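Putative adenylate cyclase (Vibrio parahaemolyticus, PDB 2ACA) is of uncharacterised function but is probably a class IV-type adenylate cyclase of the CYTH family, which would convert ATP to cyclic AMP. Local coordinates at residues L15-V29 with V157-E171. Numbering follows the deposited sequence.
With PO4 (phosphate ion), chain C.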
# COMPACT_ATOMS: atom_id res chain seq x y z
N LEU A 15 24.44 -1.58 -7.82
CA LEU A 15 25.30 -1.43 -8.99
C LEU A 15 24.67 -2.23 -10.11
O LEU A 15 24.38 -3.41 -9.94
CB LEU A 15 26.71 -1.96 -8.72
CG LEU A 15 27.63 -1.10 -7.85
CD1 LEU A 15 26.97 -0.84 -6.51
CD2 LEU A 15 28.95 -1.81 -7.65
N LYS A 16 24.47 -1.60 -11.26
CA LYS A 16 23.86 -2.28 -12.39
C LYS A 16 24.91 -2.62 -13.43
O LYS A 16 25.80 -1.83 -13.72
CB LYS A 16 22.79 -1.40 -13.04
CG LYS A 16 21.98 -2.13 -14.12
CD LYS A 16 21.26 -1.15 -15.05
CE LYS A 16 20.53 -0.05 -14.27
NZ LYS A 16 19.16 -0.42 -13.84
N TYR A 17 24.80 -3.82 -13.99
CA TYR A 17 25.74 -4.26 -15.00
C TYR A 17 25.03 -4.85 -16.19
O TYR A 17 23.89 -5.29 -16.10
CB TYR A 17 26.70 -5.32 -14.45
CG TYR A 17 27.64 -4.86 -13.37
CD1 TYR A 17 27.25 -4.83 -12.04
CD2 TYR A 17 28.94 -4.45 -13.68
CE1 TYR A 17 28.12 -4.41 -11.04
CE2 TYR A 17 29.82 -4.03 -12.69
CZ TYR A 17 29.40 -4.01 -11.37
OH TYR A 17 30.27 -3.62 -10.38
N ARG A 18 25.73 -4.84 -17.31
CA ARG A 18 25.23 -5.39 -18.56
C ARG A 18 25.80 -6.81 -18.56
O ARG A 18 26.99 -6.99 -18.30
CB ARG A 18 25.83 -4.60 -19.71
CG ARG A 18 25.06 -4.60 -21.00
CD ARG A 18 25.81 -3.67 -21.92
NE ARG A 18 26.52 -2.66 -21.14
CZ ARG A 18 27.52 -1.92 -21.59
NH1 ARG A 18 27.94 -2.08 -22.85
NH2 ARG A 18 28.11 -1.03 -20.79
N VAL A 19 24.96 -7.81 -18.80
CA VAL A 19 25.43 -9.19 -18.81
C VAL A 19 25.37 -9.73 -20.24
O VAL A 19 24.29 -9.93 -20.79
CB VAL A 19 24.56 -10.10 -17.91
CG1 VAL A 19 25.13 -11.51 -17.85
CG2 VAL A 19 24.44 -9.51 -16.55
N LYS A 20 26.53 -10.00 -20.84
CA LYS A 20 26.54 -10.50 -22.20
C LYS A 20 26.42 -12.02 -22.32
O LYS A 20 26.29 -12.54 -23.42
CB LYS A 20 27.81 -10.00 -22.91
CG LYS A 20 27.85 -8.48 -23.04
CD LYS A 20 29.06 -7.99 -23.83
CE LYS A 20 30.37 -8.22 -23.08
NZ LYS A 20 31.54 -7.68 -23.83
N ASN A 21 26.42 -12.74 -21.20
CA ASN A 21 26.30 -14.20 -21.24
C ASN A 21 25.43 -14.73 -20.10
O ASN A 21 25.85 -14.74 -18.94
CB ASN A 21 27.70 -14.82 -21.19
CG ASN A 21 27.75 -16.21 -21.78
OD1 ASN A 21 28.83 -16.77 -21.98
ND2 ASN A 21 26.59 -16.78 -22.07
N HIS A 22 24.23 -15.19 -20.42
CA HIS A 22 23.32 -15.67 -19.39
C HIS A 22 23.80 -16.93 -18.68
O HIS A 22 24.22 -16.90 -17.52
CB HIS A 22 21.92 -15.91 -19.98
CG HIS A 22 20.91 -16.35 -18.97
ND1 HIS A 22 20.90 -17.62 -18.43
CD2 HIS A 22 19.87 -15.69 -18.40
CE1 HIS A 22 19.91 -17.72 -17.56
NE2 HIS A 22 19.27 -16.57 -17.53
N ASP A 23 23.75 -18.04 -19.40
CA ASP A 23 24.14 -19.31 -18.81
C ASP A 23 25.49 -19.26 -18.13
O ASP A 23 25.73 -19.98 -17.16
CB ASP A 23 24.15 -20.40 -19.85
CG ASP A 23 23.63 -21.70 -19.31
OD1 ASP A 23 24.33 -22.32 -18.48
OD2 ASP A 23 22.52 -22.09 -19.69
N ALA A 24 26.36 -18.41 -18.67
CA ALA A 24 27.70 -18.24 -18.13
C ALA A 24 27.51 -17.66 -16.74
O ALA A 24 27.98 -18.22 -15.75
CB ALA A 24 28.49 -17.29 -18.99
N PHE A 25 26.79 -16.54 -16.70
CA PHE A 25 26.49 -15.86 -15.46
C PHE A 25 25.76 -16.86 -14.57
O PHE A 25 26.07 -16.99 -13.39
CB PHE A 25 25.59 -14.64 -15.73
CG PHE A 25 25.09 -13.95 -14.48
CD1 PHE A 25 24.06 -14.50 -13.73
CD2 PHE A 25 25.67 -12.76 -14.05
CE1 PHE A 25 23.60 -13.87 -12.57
CE2 PHE A 25 25.22 -12.12 -12.89
CZ PHE A 25 24.19 -12.68 -12.15
N LEU A 26 24.80 -17.57 -15.16
CA LEU A 26 24.02 -18.56 -14.43
C LEU A 26 24.93 -19.65 -13.87
O LEU A 26 24.85 -19.98 -12.68
CB LEU A 26 22.97 -19.18 -15.37
CG LEU A 26 21.59 -19.55 -14.79
CD1 LEU A 26 21.73 -20.63 -13.73
CD2 LEU A 26 20.93 -18.30 -14.21
N ASN A 27 25.81 -20.19 -14.71
CA ASN A 27 26.76 -21.22 -14.30
C ASN A 27 27.53 -20.73 -13.08
O ASN A 27 27.79 -21.48 -12.14
CB ASN A 27 27.77 -21.55 -15.41
CG ASN A 27 27.11 -22.15 -16.65
OD1 ASN A 27 26.28 -23.04 -16.55
ND2 ASN A 27 27.51 -21.66 -17.82
N MSE A 28 27.89 -19.45 -13.11
CA MSE A 28 28.64 -18.83 -12.02
C MSE A 28 27.89 -18.91 -10.70
O MSE A 28 28.41 -19.44 -9.72
CB MSE A 28 28.97 -17.38 -12.36
CG MSE A 28 29.71 -17.20 -13.68
SE MSE A 28 31.30 -18.29 -13.86
CE MSE A 28 30.65 -19.59 -15.12
N VAL A 29 26.66 -18.37 -10.65
CA VAL A 29 25.87 -18.41 -9.42
C VAL A 29 25.48 -19.85 -9.15
O VAL A 29 25.26 -20.25 -8.00
CB VAL A 29 24.58 -17.54 -9.52
CG1 VAL A 29 23.64 -18.10 -10.58
CG2 VAL A 29 23.88 -17.50 -8.17
N VAL A 157 30.97 -4.48 -5.19
CA VAL A 157 31.89 -4.54 -6.32
C VAL A 157 32.63 -5.87 -6.22
O VAL A 157 32.82 -6.56 -7.22
CB VAL A 157 32.92 -3.38 -6.28
CG1 VAL A 157 33.89 -3.51 -7.45
CG2 VAL A 157 32.20 -2.04 -6.35
N ALA A 158 33.04 -6.23 -5.01
CA ALA A 158 33.74 -7.48 -4.78
C ALA A 158 32.88 -8.63 -5.30
O ALA A 158 33.33 -9.45 -6.10
CB ALA A 158 34.01 -7.67 -3.29
N LEU A 159 31.64 -8.67 -4.84
CA LEU A 159 30.71 -9.70 -5.27
C LEU A 159 30.59 -9.68 -6.79
O LEU A 159 30.63 -10.72 -7.44
CB LEU A 159 29.33 -9.48 -4.63
CG LEU A 159 28.24 -10.52 -4.91
CD1 LEU A 159 28.70 -11.89 -4.45
CD2 LEU A 159 26.95 -10.11 -4.20
N ALA A 160 30.44 -8.48 -7.35
CA ALA A 160 30.31 -8.33 -8.79
C ALA A 160 31.51 -8.96 -9.50
O ALA A 160 31.36 -9.62 -10.53
CB ALA A 160 30.20 -6.85 -9.16
N GLN A 161 32.69 -8.76 -8.92
CA GLN A 161 33.92 -9.30 -9.49
C GLN A 161 33.89 -10.82 -9.57
O GLN A 161 34.54 -11.41 -10.44
CB GLN A 161 35.13 -8.85 -8.66
CG GLN A 161 35.35 -7.34 -8.64
CD GLN A 161 36.68 -6.95 -8.02
OE1 GLN A 161 37.04 -7.41 -6.93
NE2 GLN A 161 37.42 -6.07 -8.70
N GLN A 162 33.14 -11.44 -8.68
CA GLN A 162 33.02 -12.90 -8.66
C GLN A 162 32.37 -13.40 -9.95
O GLN A 162 32.66 -14.51 -10.40
CB GLN A 162 32.22 -13.36 -7.44
CG GLN A 162 32.90 -13.07 -6.11
CD GLN A 162 32.18 -13.69 -4.92
OE1 GLN A 162 31.95 -14.90 -4.89
NE2 GLN A 162 31.84 -12.87 -3.93
N PHE A 163 31.49 -12.59 -10.53
CA PHE A 163 30.82 -12.97 -11.77
C PHE A 163 31.60 -12.55 -13.00
O PHE A 163 31.13 -12.68 -14.14
CB PHE A 163 29.41 -12.38 -11.82
CG PHE A 163 28.45 -13.05 -10.90
CD1 PHE A 163 28.52 -12.84 -9.52
CD2 PHE A 163 27.51 -13.95 -11.38
CE1 PHE A 163 27.67 -13.51 -8.65
CE2 PHE A 163 26.66 -14.64 -10.52
CZ PHE A 163 26.74 -14.42 -9.15
N HIS A 164 32.81 -12.04 -12.76
CA HIS A 164 33.68 -11.61 -13.84
C HIS A 164 33.11 -10.40 -14.56
O HIS A 164 33.03 -10.37 -15.79
CB HIS A 164 33.90 -12.78 -14.81
CG HIS A 164 34.19 -14.08 -14.14
ND1 HIS A 164 35.30 -14.29 -13.34
CD2 HIS A 164 33.49 -15.24 -14.11
CE1 HIS A 164 35.27 -15.51 -12.85
NE2 HIS A 164 34.18 -16.11 -13.30
N LEU A 165 32.69 -9.41 -13.78
CA LEU A 165 32.13 -8.17 -14.33
C LEU A 165 33.01 -7.00 -13.93
O LEU A 165 33.18 -6.71 -12.74
CB LEU A 165 30.70 -7.96 -13.82
CG LEU A 165 29.56 -8.52 -14.67
CD1 LEU A 165 29.85 -9.94 -15.08
CD2 LEU A 165 28.27 -8.45 -13.88
N SER A 166 33.57 -6.32 -14.93
CA SER A 166 34.44 -5.18 -14.70
C SER A 166 33.69 -3.86 -14.79
O SER A 166 32.56 -3.81 -15.29
CB SER A 166 35.59 -5.20 -15.71
OG SER A 166 35.11 -5.31 -17.04
N GLU A 167 34.32 -2.80 -14.31
CA GLU A 167 33.71 -1.47 -14.33
C GLU A 167 33.27 -1.15 -15.76
O GLU A 167 32.35 -0.37 -15.98
CB GLU A 167 34.72 -0.43 -13.85
CG GLU A 167 34.10 0.90 -13.41
CD GLU A 167 33.25 0.78 -12.16
OE1 GLU A 167 32.72 1.81 -11.70
OE2 GLU A 167 33.12 -0.35 -11.64
N ALA A 168 33.94 -1.77 -16.73
CA ALA A 168 33.63 -1.56 -18.14
C ALA A 168 32.25 -2.15 -18.45
O ALA A 168 31.64 -1.80 -19.46
CB ALA A 168 34.70 -2.22 -19.01
N ASP A 169 31.78 -3.04 -17.59
CA ASP A 169 30.48 -3.67 -17.76
C ASP A 169 29.37 -2.85 -17.08
O ASP A 169 28.19 -3.00 -17.39
CB ASP A 169 30.50 -5.09 -17.19
CG ASP A 169 31.51 -5.98 -17.88
OD1 ASP A 169 31.45 -6.09 -19.13
OD2 ASP A 169 32.35 -6.58 -17.18
N ARG A 170 29.78 -1.99 -16.16
CA ARG A 170 28.87 -1.13 -15.42
C ARG A 170 27.90 -0.40 -16.33
O ARG A 170 28.29 0.15 -17.36
CB ARG A 170 29.65 -0.10 -14.61
CG ARG A 170 30.20 -0.63 -13.29
CD ARG A 170 29.15 -0.54 -12.18
NE ARG A 170 29.04 0.81 -11.64
CZ ARG A 170 27.90 1.47 -11.48
NH1 ARG A 170 26.75 0.92 -11.84
NH2 ARG A 170 27.91 2.69 -10.96
N GLU A 171 26.63 -0.41 -15.96
CA GLU A 171 25.59 0.27 -16.72
C GLU A 171 25.04 1.39 -15.84
O GLU A 171 24.44 1.14 -14.80
CB GLU A 171 24.46 -0.70 -17.09
CG GLU A 171 23.25 -0.02 -17.72
CD GLU A 171 23.58 0.66 -19.04
OE1 GLU A 171 23.84 -0.07 -20.02
OE2 GLU A 171 23.58 1.91 -19.09
P PO4 C . 16.64 1.33 -11.72
O1 PO4 C . 15.78 1.72 -10.57
O2 PO4 C . 16.78 -0.15 -11.75
O3 PO4 C . 17.99 1.95 -11.55
O4 PO4 C . 16.04 1.81 -12.99
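Lys16 O takes two N-H groups from the segment 157-171: Glu171 N gives it a nearly straight bond of 2.8 Å (175° at the hydrogen), and Arg170 NH1 adds a weak one. Two residues along the strand the roles reverse, and Arg18 N donates to Asp169 O at 3.1 Å. These backbone bonds lie on either side of a single bridge between Tyr17 and Arg170, along the edge of strand 11-19 whose other edge pairs with strand 134-143. The Arg170 side chain, doubly bent at chi2 and chi3, folds back over the Tyr17 ring; its CD sits 3.9 Å from the ring centroid in a CH-pi contact, and the guanidinium ends up with Leu15 CB over one face. Leu165 CD2 packs against Tyr17 CB, while Ala160 CB on helix 152-162 comes within 3.5 Å of Tyr17 OH. The turn leading into this bridge is braced by Asp169 OD2, which accepts from both Ser166 N and Ser166 OG. Lys16 and Glu171 run side by side, CD against CG; the lysine continues to weak bonds with a phosphate ion, whereas the Glu171 carboxylate pairs with Arg173 and has only a long, charge-only attraction to Arg18. Beyond the strand, Phe163, in the loop that follows helix 152-162, makes an offset stack with Phe25 of helix 22-30, centroids 4.4 Å apart and planes at 29°. Val29 CB meets the Phe163 ring at its edge; Phe139, edge-to-face, and Ile125 on the sheet also pack against Phe163. The C-terminal chain thus borders the first strand while two helices cover the outside of the antiparallel sheet. Lys16 belongs to the ExExK signature of the CYTH family; its phosphate, though probably from the crystallisation liquor, is consistent with the anion-binding tunnel of relatives.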